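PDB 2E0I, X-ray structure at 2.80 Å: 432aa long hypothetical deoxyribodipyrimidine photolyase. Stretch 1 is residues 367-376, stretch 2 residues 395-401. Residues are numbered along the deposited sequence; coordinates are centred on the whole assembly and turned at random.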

# COMPACT_ATOMS: atom_id res chain seq x y z
N PRO A 367 1.37 23.21 10.52
CA PRO A 367 1.23 22.16 11.53
C PRO A 367 0.21 22.49 12.61
O PRO A 367 -0.70 21.71 12.86
N TRP A 368 0.35 23.65 13.23
CA TRP A 368 -0.55 24.03 14.30
C TRP A 368 -1.97 24.29 13.84
O TRP A 368 -2.92 23.90 14.51
N LYS A 369 -2.13 24.95 12.70
CA LYS A 369 -3.46 25.22 12.18
C LYS A 369 -4.14 23.90 11.85
O LYS A 369 -5.29 23.66 12.22
N GLN A 370 -3.40 23.05 11.15
CA GLN A 370 -3.87 21.75 10.73
C GLN A 370 -4.27 20.93 11.96
O GLN A 370 -5.38 20.38 12.04
N GLN A 371 -3.35 20.85 12.92
CA GLN A 371 -3.57 20.11 14.16
C GLN A 371 -4.86 20.53 14.85
O GLN A 371 -5.63 19.69 15.31
N GLU A 372 -5.08 21.84 14.91
CA GLU A 372 -6.25 22.39 15.57
C GLU A 372 -7.56 22.21 14.83
O GLU A 372 -8.63 22.18 15.44
N LYS A 373 -7.49 22.08 13.51
CA LYS A 373 -8.71 21.91 12.73
C LYS A 373 -9.21 20.47 12.71
O LYS A 373 -10.42 20.24 12.85
N PHE A 374 -8.30 19.52 12.54
CA PHE A 374 -8.67 18.11 12.45
C PHE A 374 -8.65 17.31 13.73
O PHE A 374 -8.96 16.12 13.71
N ASP A 375 -8.28 17.94 14.83
CA ASP A 375 -8.28 17.28 16.13
C ASP A 375 -8.52 18.36 17.17
O ASP A 375 -7.71 18.57 18.08
N PRO A 376 -9.65 19.07 17.06
CA PRO A 376 -10.05 20.16 17.96
C PRO A 376 -10.04 19.81 19.45
O PRO A 376 -9.70 20.64 20.28
N ILE A 395 -4.13 24.02 25.56
CA ILE A 395 -2.69 24.11 25.72
C ILE A 395 -1.97 23.32 24.64
O ILE A 395 -1.05 23.83 24.00
N ILE A 396 -2.38 22.06 24.43
CA ILE A 396 -1.76 21.21 23.42
C ILE A 396 -1.66 21.91 22.07
O ILE A 396 -0.64 21.80 21.39
N HIS A 397 -2.70 22.65 21.70
CA HIS A 397 -2.72 23.38 20.43
C HIS A 397 -1.79 24.59 20.44
O HIS A 397 -1.67 25.30 19.43
N SER A 398 -1.13 24.84 21.56
CA SER A 398 -0.22 25.98 21.68
C SER A 398 0.98 25.55 22.48
O SER A 398 1.75 26.38 22.94
N ILE A 399 1.13 24.24 22.63
CA ILE A 399 2.21 23.66 23.42
C ILE A 399 3.60 24.18 23.06
O ILE A 399 4.59 23.86 23.72
N TYR A 400 3.68 25.00 22.01
CA TYR A 400 4.95 25.58 21.60
C TYR A 400 5.26 26.79 22.48
O TYR A 400 6.40 27.26 22.53
N LYS A 401 4.24 27.29 23.16
CA LYS A 401 4.37 28.43 24.07
C LYS A 401 4.80 27.95 25.45
O LYS A 401 5.57 28.61 26.15

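The contact between the two stretches is organised around the imidazole of His397, which is buried and loses more surface to the other stretch than any other residue here. Both ring nitrogens are engaged by stretch 1. His397 NE2 donates to the carbonyl of Pro376, with NE2 and Pro376 O 3.1 Å apart and an N-H...O angle of 159°. On the other nitrogen the roles reverse: Gln371 NE2 donates to His397 ND1 at 3.3 Å, with a nearly straight angle of 174°. Because NE2 donates and ND1 accepts, the pattern corresponds to a neutral ring carrying its proton on NE2. His397 has the m rotamer (chi1 -66°, chi2 -48°), and its CA-to-CB bond runs sideways to stretch 1; the ring lies among Gln371, Glu372, Asp375 and Pro376. The carbonyl of Asp375 also lies near the ring plane, with Asp375 O 3.1 Å from His397 CE1, so two successive carbonyls line the same edge of the imidazole.

Gln371 points toward stretch 2 in an extended conformation, t at both chi1 and chi2, which carries its amide from the helix to the backbone of the other stretch. Besides the bond to His397, its NE2 donates to Ile396 O at 3.3 Å; the angle of 138° makes this the more bent of the two bonds. One amide group thus holds a main-chain carbonyl and the neighbouring imidazole together, while its OE1 is satisfied elsewhere in the structure. The methyl Ile396 CG2 lies 3.9 Å from Gln371 NE2, a modest contact from an m side chain that otherwise contributes little to the interface.

Over one face of the imidazole lies Glu372 CA, 4.0 Å from the centroid of the His397 ring and 28° off the ring normal, in a CH-pi contact. Glu372 CA and His397 CA, 6.1 Å apart, are the nearest pair of CA atoms across the stretches. The Glu372 side chain leaves sideways, t at chi1 and chi2, and brings OE1 to 3.1 Å from His397 CB.

One helical turn before Glu372, Trp368 supplies much of the apolar packing. Its CA-to-CB bond points toward stretch 2, and the indole, in the m rotamer (chi1 -51°, chi2 98°), packs against Ile396, His397, Ile399 and Tyr400. Tyr400, also directed toward its partner but in the p rotamer, turns its edge to the indole face: the six-membered ring of Trp368 and the Tyr400 ring have centroids 4.8 Å apart and planes inclined at 69°, with Trp368 CD2 and Tyr400 CD2 3.6 Å apart. Near the indole plane, Ile399 CG2 meets Trp368 CZ3 at 3.8 Å, although the end of this t side chain leads away from stretch 1. Lys369 and Lys373, whose CA-to-CB bonds point away from stretch 2, take no part in the contact and remain exposed.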

# COMPACT_ATOMS: atom_id res chain seq x y z
CB PRO A 367 2.63 22.05 12.10
CG PRO A 367 3.48 22.33 10.91
CD PRO A 367 2.79 23.51 10.28
CB TRP A 368 0.02 25.25 15.02
CG TRP A 368 1.43 25.03 15.41
CD1 TRP A 368 2.53 25.45 14.74
CD2 TRP A 368 1.90 24.21 16.50
NE1 TRP A 368 3.67 24.94 15.33
CE2 TRP A 368 3.31 24.18 16.41
CE3 TRP A 368 1.27 23.49 17.53
CZ2 TRP A 368 4.11 23.46 17.31
CZ3 TRP A 368 2.07 22.78 18.43
CH2 TRP A 368 3.47 22.77 18.31
CB LYS A 369 -3.38 26.10 10.93
CG LYS A 369 -3.55 27.58 11.23
CD LYS A 369 -3.34 28.45 10.00
CE LYS A 369 -3.93 29.84 10.23
NZ LYS A 369 -3.55 30.43 11.56
CB GLN A 370 -2.76 21.03 9.97
CG GLN A 370 -3.23 20.08 8.90
CD GLN A 370 -3.79 20.80 7.70
OE1 GLN A 370 -4.30 20.18 6.77
NE2 GLN A 370 -3.68 22.12 7.71
CB GLN A 371 -2.40 20.34 15.11
CG GLN A 371 -2.60 19.74 16.49
CD GLN A 371 -1.42 19.96 17.42
OE1 GLN A 371 -0.31 19.51 17.15
NE2 GLN A 371 -1.66 20.67 18.51
CB GLU A 372 -6.02 23.87 15.86
CG GLU A 372 -7.12 24.51 16.67
CD GLU A 372 -6.67 25.79 17.34
OE1 GLU A 372 -5.72 25.72 18.15
OE2 GLU A 372 -7.25 26.86 17.05
CB LYS A 373 -8.50 22.37 11.29
CG LYS A 373 -9.72 22.15 10.43
CD LYS A 373 -9.53 22.65 9.02
CE LYS A 373 -10.83 22.49 8.24
NZ LYS A 373 -10.70 23.03 6.86
CB PHE A 374 -7.82 17.43 11.38
CG PHE A 374 -8.04 17.99 10.02
CD1 PHE A 374 -9.30 17.93 9.42
CD2 PHE A 374 -7.01 18.64 9.34
CE1 PHE A 374 -9.53 18.50 8.18
CE2 PHE A 374 -7.24 19.22 8.09
CZ PHE A 374 -8.50 19.15 7.51
CB ASP A 375 -6.94 16.58 16.40
CG ASP A 375 -7.06 15.48 17.45
OD1 ASP A 375 -6.01 15.09 18.03
OD2 ASP A 375 -8.19 14.99 17.70
CB PRO A 376 -11.44 20.52 17.46
CG PRO A 376 -11.96 19.22 16.98
CD PRO A 376 -10.79 18.69 16.20
CB ILE A 395 -2.26 23.58 27.11
CG1 ILE A 395 -2.89 24.46 28.19
CG2 ILE A 395 -0.73 23.55 27.22
CD1 ILE A 395 -2.59 24.01 29.61
CB ILE A 396 -2.55 19.89 23.26
CG1 ILE A 396 -2.36 19.02 24.50
CG2 ILE A 396 -2.07 19.14 22.02
CD1 ILE A 396 -3.15 17.74 24.46
CB HIS A 397 -4.13 23.83 20.09
CG HIS A 397 -5.07 22.71 19.80
ND1 HIS A 397 -4.75 21.67 18.96
CD2 HIS A 397 -6.33 22.46 20.25
CE1 HIS A 397 -5.77 20.83 18.89
NE2 HIS A 397 -6.74 21.29 19.67
CB SER A 398 -0.91 27.13 22.40
OG SER A 398 -2.17 27.40 21.83
CB ILE A 399 2.17 22.12 23.31
CG1 ILE A 399 2.85 21.51 24.53
CG2 ILE A 399 2.85 21.67 22.03
CD1 ILE A 399 2.64 20.04 24.63
CB TYR A 400 4.91 25.99 20.12
CG TYR A 400 3.79 26.95 19.77
CD1 TYR A 400 3.89 28.31 20.09
CD2 TYR A 400 2.63 26.51 19.14
CE1 TYR A 400 2.87 29.20 19.79
CE2 TYR A 400 1.60 27.39 18.84
CZ TYR A 400 1.72 28.74 19.16
OH TYR A 400 0.70 29.62 18.87
CB LYS A 401 3.04 29.18 24.18
CG LYS A 401 2.62 29.88 22.91
CD LYS A 401 1.29 30.59 23.08
CE LYS A 401 0.93 31.35 21.82
NZ LYS A 401 -0.42 32.00 21.92